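Local coordinates for protein cysteine protease (PDB 5HU4) that acts as a cysteine transpeptidase (sortase A), cleaving the C-terminal sorting signal of surface proteins and joining them to the cell wall through a thioester intermediate, at residues 14-19 with 57-62; 61-66 with 108-113; 87-92 with 119-124. All coordinates share one frame; numbering follows the deposited sequence.

Contact 1: 14-19 with 57-62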
# COMPACT_ATOMS: atom_id res chain seq x y z
N VAL A 14 8.09 4.47 4.56
CA VAL A 14 7.84 3.47 3.53
C VAL A 14 7.88 4.13 2.15
O VAL A 14 7.15 5.08 1.89
CB VAL A 14 6.48 2.77 3.73
CG1 VAL A 14 6.13 1.93 2.51
CG2 VAL A 14 6.50 1.92 4.98
N ASN A 15 8.75 3.61 1.29
CA ASN A 15 8.86 4.10 -0.08
C ASN A 15 9.19 2.94 -1.01
O ASN A 15 10.35 2.54 -1.13
CB ASN A 15 9.92 5.20 -0.19
CG ASN A 15 9.98 5.82 -1.57
OD1 ASN A 15 9.10 5.60 -2.41
ND2 ASN A 15 11.02 6.61 -1.82
N LEU A 16 8.17 2.39 -1.66
CA LEU A 16 8.33 1.15 -2.41
C LEU A 16 7.81 1.22 -3.83
O LEU A 16 7.05 2.13 -4.18
CB LEU A 16 7.62 0.01 -1.67
CG LEU A 16 8.01 -0.21 -0.21
CD1 LEU A 16 7.05 -1.20 0.44
CD2 LEU A 16 9.44 -0.69 -0.09
N LEU A 17 8.23 0.26 -4.65
CA LEU A 17 7.69 0.10 -5.99
C LEU A 17 6.44 -0.77 -5.93
O LEU A 17 6.34 -1.66 -5.08
CB LEU A 17 8.72 -0.53 -6.92
CG LEU A 17 9.98 0.28 -7.22
CD1 LEU A 17 10.95 -0.54 -8.06
CD2 LEU A 17 9.63 1.58 -7.93
N VAL A 18 5.48 -0.51 -6.81
CA VAL A 18 4.26 -1.31 -6.86
C VAL A 18 4.31 -2.29 -8.02
O VAL A 18 4.56 -1.91 -9.16
CB VAL A 18 3.00 -0.42 -6.99
CG1 VAL A 18 1.75 -1.28 -6.91
CG2 VAL A 18 2.99 0.63 -5.90
N PHE A 19 4.09 -3.56 -7.72
CA PHE A 19 4.11 -4.61 -8.73
C PHE A 19 2.71 -5.13 -9.01
O PHE A 19 1.83 -5.06 -8.16
CB PHE A 19 5.02 -5.76 -8.29
CG PHE A 19 6.47 -5.39 -8.21
CD1 PHE A 19 6.98 -4.76 -7.08
CD2 PHE A 19 7.34 -5.67 -9.26
CE1 PHE A 19 8.31 -4.41 -7.01
CE2 PHE A 19 8.67 -5.33 -9.19
CZ PHE A 19 9.16 -4.70 -8.06
N MET A 57 11.79 -3.14 6.52
CA MET A 57 11.63 -3.58 5.14
C MET A 57 10.17 -3.66 4.70
O MET A 57 9.29 -4.03 5.49
CB MET A 57 12.29 -4.95 4.94
CG MET A 57 13.76 -4.98 5.28
SD MET A 57 14.82 -4.60 3.87
CE MET A 57 14.54 -6.04 2.84
N LEU A 58 9.92 -3.31 3.44
CA LEU A 58 8.62 -3.48 2.79
C LEU A 58 7.46 -2.86 3.58
O LEU A 58 7.44 -1.66 3.81
CB LEU A 58 8.36 -4.96 2.53
CG LEU A 58 9.41 -5.65 1.66
CD1 LEU A 58 9.13 -7.14 1.51
CD2 LEU A 58 9.49 -4.98 0.29
N PHE A 59 6.50 -3.69 3.99
CA PHE A 59 5.33 -3.20 4.70
C PHE A 59 5.41 -3.42 6.21
O PHE A 59 4.42 -3.26 6.91
CB PHE A 59 4.06 -3.86 4.16
CG PHE A 59 3.37 -3.05 3.10
CD1 PHE A 59 3.95 -1.89 2.61
CD2 PHE A 59 2.13 -3.43 2.61
CE1 PHE A 59 3.32 -1.14 1.63
CE2 PHE A 59 1.50 -2.69 1.63
CZ PHE A 59 2.09 -1.54 1.15
N GLY A 60 6.58 -3.81 6.68
CA GLY A 60 6.84 -3.88 8.11
C GLY A 60 6.46 -2.63 8.89
O GLY A 60 5.74 -2.73 9.89
N PRO A 61 6.94 -1.45 8.46
CA PRO A 61 6.68 -0.22 9.22
C PRO A 61 5.22 0.25 9.26
O PRO A 61 4.92 1.13 10.07
CB PRO A 61 7.55 0.82 8.50
CG PRO A 61 8.60 0.03 7.82
CD PRO A 61 7.93 -1.22 7.39
N ILE A 62 4.34 -0.29 8.42
CA ILE A 62 2.96 0.19 8.40
C ILE A 62 2.18 -0.35 9.60
O ILE A 62 1.01 -0.01 9.79
CB ILE A 62 2.23 -0.18 7.10
CG1 ILE A 62 1.77 -1.64 7.12
CG2 ILE A 62 3.10 0.11 5.88
CD1 ILE A 62 0.73 -1.96 6.07
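V14 and L16 face the loop 57-62, with V14 CA 6.9 Å from P61 CA and L16 CA 7.0 Å from L58 CA. No hydrogen bond joins the two backbones. A type II' turn from M57 to G60, closed by the bond from G60 N to M57 O, presents the carbonyl of L58 to the strand, while the CB of L58 points away from it. L16 packs against that carbonyl: its CD1 methyl sits 3.4 Å from L58 O, and its CD2 faces the CD2 of L58. The same CD1 meets the F59 ring at an oblique angle, 3.8 Å from F59 CD1, whereas V14 CG1 comes to the ring edge, near its plane. V14 CG1 is anti to the backbone N (chi1 170°), which leaves CG2 for P61 and I62, 3.8 Å from P61 CB and 4.0 Å from I62 CG2. L58 also touches the active-site H50, and F59 lies on L108 and T110. The valine and leucine methyls thus meet aliphatic carbons, an aromatic ring and a carbonyl oxygen; the contact packs a loop of the sortase domain against strand 14-19 by shape, without any directional polar bond.

Contact 2: 61-66 with 108-113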
# COMPACT_ATOMS: atom_id res chain seq x y z
N PRO A 61 6.94 -1.45 8.46
CA PRO A 61 6.68 -0.22 9.22
C PRO A 61 5.22 0.25 9.26
O PRO A 61 4.92 1.13 10.07
CB PRO A 61 7.55 0.82 8.50
CG PRO A 61 8.60 0.03 7.82
CD PRO A 61 7.93 -1.22 7.39
N ILE A 62 4.34 -0.29 8.42
CA ILE A 62 2.96 0.19 8.40
C ILE A 62 2.18 -0.35 9.60
O ILE A 62 1.01 -0.01 9.79
CB ILE A 62 2.23 -0.18 7.10
CG1 ILE A 62 1.77 -1.64 7.12
CG2 ILE A 62 3.10 0.11 5.88
CD1 ILE A 62 0.73 -1.96 6.07
N MET A 63 2.83 -1.18 10.40
CA MET A 63 2.28 -1.61 11.68
C MET A 63 2.11 -0.41 12.60
O MET A 63 1.22 -0.38 13.45
CB MET A 63 3.18 -2.66 12.34
CG MET A 63 3.27 -3.98 11.60
SD MET A 63 1.88 -5.08 11.96
CE MET A 63 1.89 -5.08 13.75
N LYS A 64 2.98 0.59 12.42
CA LYS A 64 3.00 1.76 13.28
C LYS A 64 2.33 2.97 12.63
O LYS A 64 2.51 4.10 13.08
CB LYS A 64 4.45 2.11 13.65
N VAL A 65 1.56 2.73 11.57
CA VAL A 65 0.82 3.80 10.93
C VAL A 65 -0.43 4.12 11.73
O VAL A 65 -1.07 3.23 12.28
CB VAL A 65 0.46 3.45 9.46
CG1 VAL A 65 -1.04 3.61 9.19
CG2 VAL A 65 1.26 4.30 8.50
N LYS A 66 -0.76 5.41 11.82
CA LYS A 66 -1.94 5.84 12.56
C LYS A 66 -2.84 6.69 11.68
O LYS A 66 -2.45 7.12 10.59
CB LYS A 66 -1.53 6.62 13.81
N LEU A 108 -3.89 -1.33 2.64
CA LEU A 108 -2.56 -1.90 2.84
C LEU A 108 -2.63 -3.13 3.74
O LEU A 108 -3.18 -3.08 4.84
CB LEU A 108 -1.62 -0.85 3.44
CG LEU A 108 -1.55 0.48 2.69
CD1 LEU A 108 -0.41 1.34 3.23
CD2 LEU A 108 -1.39 0.24 1.20
N ILE A 109 -2.06 -4.23 3.26
CA ILE A 109 -2.14 -5.50 3.98
C ILE A 109 -0.77 -6.12 4.22
O ILE A 109 0.03 -6.27 3.29
CB ILE A 109 -3.02 -6.51 3.22
CG1 ILE A 109 -4.39 -5.91 2.92
CG2 ILE A 109 -3.16 -7.80 4.02
CD1 ILE A 109 -5.32 -6.85 2.17
N THR A 110 -0.50 -6.47 5.47
CA THR A 110 0.73 -7.15 5.83
C THR A 110 0.50 -8.09 7.01
O THR A 110 -0.49 -7.96 7.73
CB THR A 110 1.86 -6.16 6.19
OG1 THR A 110 3.12 -6.83 6.20
CG2 THR A 110 1.60 -5.52 7.55
N CYS A 111 1.41 -9.04 7.20
CA CYS A 111 1.33 -9.94 8.34
C CYS A 111 1.61 -9.16 9.62
O CYS A 111 2.38 -8.20 9.61
CB CYS A 111 2.32 -11.10 8.19
SG CYS A 111 2.23 -11.96 6.60
N ASP A 112 0.98 -9.57 10.72
CA ASP A 112 1.16 -8.86 11.98
C ASP A 112 2.47 -9.26 12.65
O ASP A 112 2.89 -8.65 13.63
CB ASP A 112 -0.02 -9.11 12.92
CG ASP A 112 -0.02 -10.51 13.51
OD1 ASP A 112 0.24 -11.48 12.77
OD2 ASP A 112 -0.26 -10.63 14.73
N LYS A 113 3.11 -10.31 12.12
CA LYS A 113 4.40 -10.77 12.62
C LYS A 113 5.32 -11.13 11.45
O LYS A 113 4.85 -11.41 10.35
CB LYS A 113 4.24 -11.99 13.54
CG LYS A 113 3.00 -11.97 14.42
CD LYS A 113 2.84 -13.28 15.18
CE LYS A 113 3.37 -13.17 16.60
NZ LYS A 113 2.75 -12.02 17.32
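I62 and M63, on a short 3-10 turn, lie over L108, T110 and the residues just beyond, where strand 105-111 ends at the nucleophile C111. This strand end carries the TLXTC signature of the sortase beta-barrel, and the turn packs across one side of it.

The apolar part belongs to I62. Its CG1 occupies the position between the backbone N and the carbonyl carbon (chi1 79°), and an extended chi2 of 164° carries CD1 on to within 3.7 Å of L108 CB; the two side chains cross obliquely. Toward T110 the approach is tip to tip, with I62 CG1 3.9 Å from T110 CG2. T110 is divided in its duties: the methyl goes to the isoleucine, while OG1, anti to its own backbone N, hydrogen-bonds to G49 O.

The contacts of M63 are made by sulfur and methyl on the backbone. Its chain bends at both chi2 and chi3, folding the thioether over the exit from the strand, and SD lies 3.8 Å from D112 CA and 3.9 Å from C111 O. The hydrogen bond to that carbonyl comes from H51 ND1; the sulfur merely packs beside it. C111 points its own CB away from the turn, its side chain about 5 Å from that of H50, so the packing bears on the backbone beside the nucleophile rather than on its thiol.

Polar bonds across the contact are absent. The turn holds itself together through K64 N to P61 O at 3.1 Å, D112 OD1 bonds to T117 OG1, and the M63 CE methyl rests 3.7 Å from D112 O.

Contact 3: 87-92 with 119-124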
# COMPACT_ATOMS: atom_id res chain seq x y z
N THR A 87 -7.26 1.37 11.08
CA THR A 87 -6.19 0.38 11.22
C THR A 87 -6.72 -0.78 12.05
O THR A 87 -7.34 -0.57 13.09
CB THR A 87 -4.94 0.97 11.90
OG1 THR A 87 -5.29 1.47 13.20
CG2 THR A 87 -4.36 2.11 11.07
N LYS A 88 -6.47 -2.00 11.59
CA LYS A 88 -7.05 -3.17 12.25
C LYS A 88 -6.24 -4.44 12.03
O LYS A 88 -5.43 -4.53 11.11
CB LYS A 88 -8.48 -3.39 11.76
CG LYS A 88 -8.58 -3.66 10.26
CD LYS A 88 -10.03 -3.73 9.81
CE LYS A 88 -10.13 -3.76 8.29
NZ LYS A 88 -11.53 -3.55 7.82
N THR A 89 -6.46 -5.41 12.91
CA THR A 89 -5.87 -6.74 12.76
C THR A 89 -6.97 -7.75 12.48
O THR A 89 -7.94 -7.85 13.24
CB THR A 89 -5.08 -7.16 14.01
OG1 THR A 89 -4.07 -6.18 14.29
CG2 THR A 89 -4.41 -8.51 13.79
N ILE A 90 -6.83 -8.50 11.40
CA ILE A 90 -7.84 -9.48 11.01
C ILE A 90 -7.23 -10.85 10.76
O ILE A 90 -6.01 -10.99 10.67
CB ILE A 90 -8.60 -9.05 9.74
CG1 ILE A 90 -7.64 -9.00 8.54
CG2 ILE A 90 -9.26 -7.69 9.94
CD1 ILE A 90 -8.33 -8.79 7.21
N ASP A 91 -8.08 -11.87 10.66
CA ASP A 91 -7.64 -13.20 10.28
C ASP A 91 -7.46 -13.24 8.76
O ASP A 91 -8.17 -12.55 8.03
CB ASP A 91 -8.63 -14.26 10.74
CG ASP A 91 -8.10 -15.68 10.57
OD1 ASP A 91 -8.35 -16.28 9.50
OD2 ASP A 91 -7.44 -16.18 11.50
N GLU A 92 -6.52 -14.05 8.29
CA GLU A 92 -6.18 -14.09 6.87
C GLU A 92 -7.34 -14.58 6.01
O GLU A 92 -7.39 -14.30 4.81
CB GLU A 92 -4.96 -14.99 6.64
CG GLU A 92 -5.12 -16.41 7.16
CD GLU A 92 -3.92 -17.28 6.86
OE1 GLU A 92 -2.88 -16.74 6.41
OE2 GLU A 92 -4.00 -18.50 7.08
N LYS A 119 -2.77 -14.12 11.03
CA LYS A 119 -3.33 -12.80 11.28
C LYS A 119 -2.69 -11.73 10.40
O LYS A 119 -1.49 -11.78 10.12
CB LYS A 119 -3.17 -12.43 12.76
CG LYS A 119 -4.03 -13.27 13.70
CD LYS A 119 -5.31 -13.75 13.02
CE LYS A 119 -6.20 -14.53 13.97
NZ LYS A 119 -6.70 -13.70 15.10
N ARG A 120 -3.50 -10.78 9.96
CA ARG A 120 -3.03 -9.71 9.08
C ARG A 120 -3.31 -8.34 9.69
O ARG A 120 -4.36 -8.13 10.31
CB ARG A 120 -3.71 -9.81 7.71
CG ARG A 120 -3.47 -11.11 6.98
CD ARG A 120 -2.05 -11.21 6.45
NE ARG A 120 -1.78 -12.51 5.87
CZ ARG A 120 -1.39 -13.58 6.57
NH1 ARG A 120 -1.22 -13.49 7.88
NH2 ARG A 120 -1.16 -14.73 5.95
N PHE A 121 -2.38 -7.41 9.52
CA PHE A 121 -2.63 -6.03 9.88
C PHE A 121 -3.12 -5.28 8.65
O PHE A 121 -2.54 -5.39 7.57
CB PHE A 121 -1.37 -5.36 10.45
CG PHE A 121 -1.59 -3.93 10.88
CD1 PHE A 121 -1.37 -2.89 9.99
CD2 PHE A 121 -2.01 -3.64 12.16
CE1 PHE A 121 -1.57 -1.57 10.39
CE2 PHE A 121 -2.21 -2.32 12.56
CZ PHE A 121 -1.99 -1.29 11.67
N VAL A 122 -4.20 -4.51 8.81
CA VAL A 122 -4.79 -3.80 7.69
C VAL A 122 -4.89 -2.30 7.96
O VAL A 122 -5.31 -1.88 9.03
CB VAL A 122 -6.20 -4.34 7.37
CG1 VAL A 122 -6.76 -3.66 6.14
CG2 VAL A 122 -6.16 -5.84 7.18
N ALA A 123 -4.48 -1.51 6.98
CA ALA A 123 -4.61 -0.06 7.05
C ALA A 123 -5.40 0.45 5.85
O ALA A 123 -5.01 0.26 4.70
CB ALA A 123 -3.24 0.60 7.10
N VAL A 124 -6.53 1.10 6.13
CA VAL A 124 -7.39 1.64 5.08
C VAL A 124 -7.30 3.16 5.04
O VAL A 124 -7.37 3.83 6.07
CB VAL A 124 -8.86 1.21 5.28
CG1 VAL A 124 -9.78 1.98 4.34
CG2 VAL A 124 -9.01 -0.29 5.08
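K119 meets D91 at the start of an antiparallel ladder between strands 119-132 and 78-91, neighbours in the sortase beta-barrel whose segments 119-124 and 87-91 run at 150° to each other, N to C. K119 CE lies 3.2 Å from D91 OD2. Its NZ stays beyond salt-bridge range of that carboxylate, whose OD1 bonds to T93.

R120 pairs with I90 through two backbone hydrogen bonds; the one from R120 N to I90 O measures 2.6 Å and is almost straight. Its side chain leaves on the other side of the sheet and is held several ways. NH2 forms a salt bridge to E92 OE1 at 2.7 Å, with carboxylate and guanidinium planes turned 77° apart, and E92 CB sits over the centre of one guanidinium face. NH1 bonds to K119 O at 2.8 Å, standing well above that carbonyl's plane, and also to T117 O. Gripped in this way, the guanidinium lies about 4 Å from the side chain of C111, a placement consistent with the active-site arginine that sortases carry on this strand.

F121 forms a non-hydrogen-bonded pair with T89 and returns to the face of K119. With CG anti to the backbone N (chi1 -178°), the ring runs side by side with T87, CZ 3.7 Å from T87 CB, while K88 O lies over one ring face.

V122 again exchanges two backbone bonds, now with K88. Its CG2 reaches I90 CD1 at 3.7 Å, and its CB packs beside the aliphatic stem of K88, whose NZ goes to E86. Last comes A123, opposite T87, where the alanine CB and T87 CG2 stand 4.4 Å apart.

Contacts 1 and 2 share P61 and I62, with centres 10 Å apart: the loop between strands 44-48 and 70-74 packs first on strand 14-19 and then on strand 105-111. Contact 3 lies 8 Å from contact 2 and 16 Å from contact 1. It is joined to contact 2 by probable hydrogen bonds T110 O to F121 N and L108 N to A123 O, since strands 105-111 and 119-132 are neighbours in the same sheet. Along the chain, contact 1 closes before contact 3 opens, whereas the segments of contacts 2 and 3 alternate. Contact 2 packs the loop beside the C111 backbone, and contact 3 brings R120 to the C111 side chain.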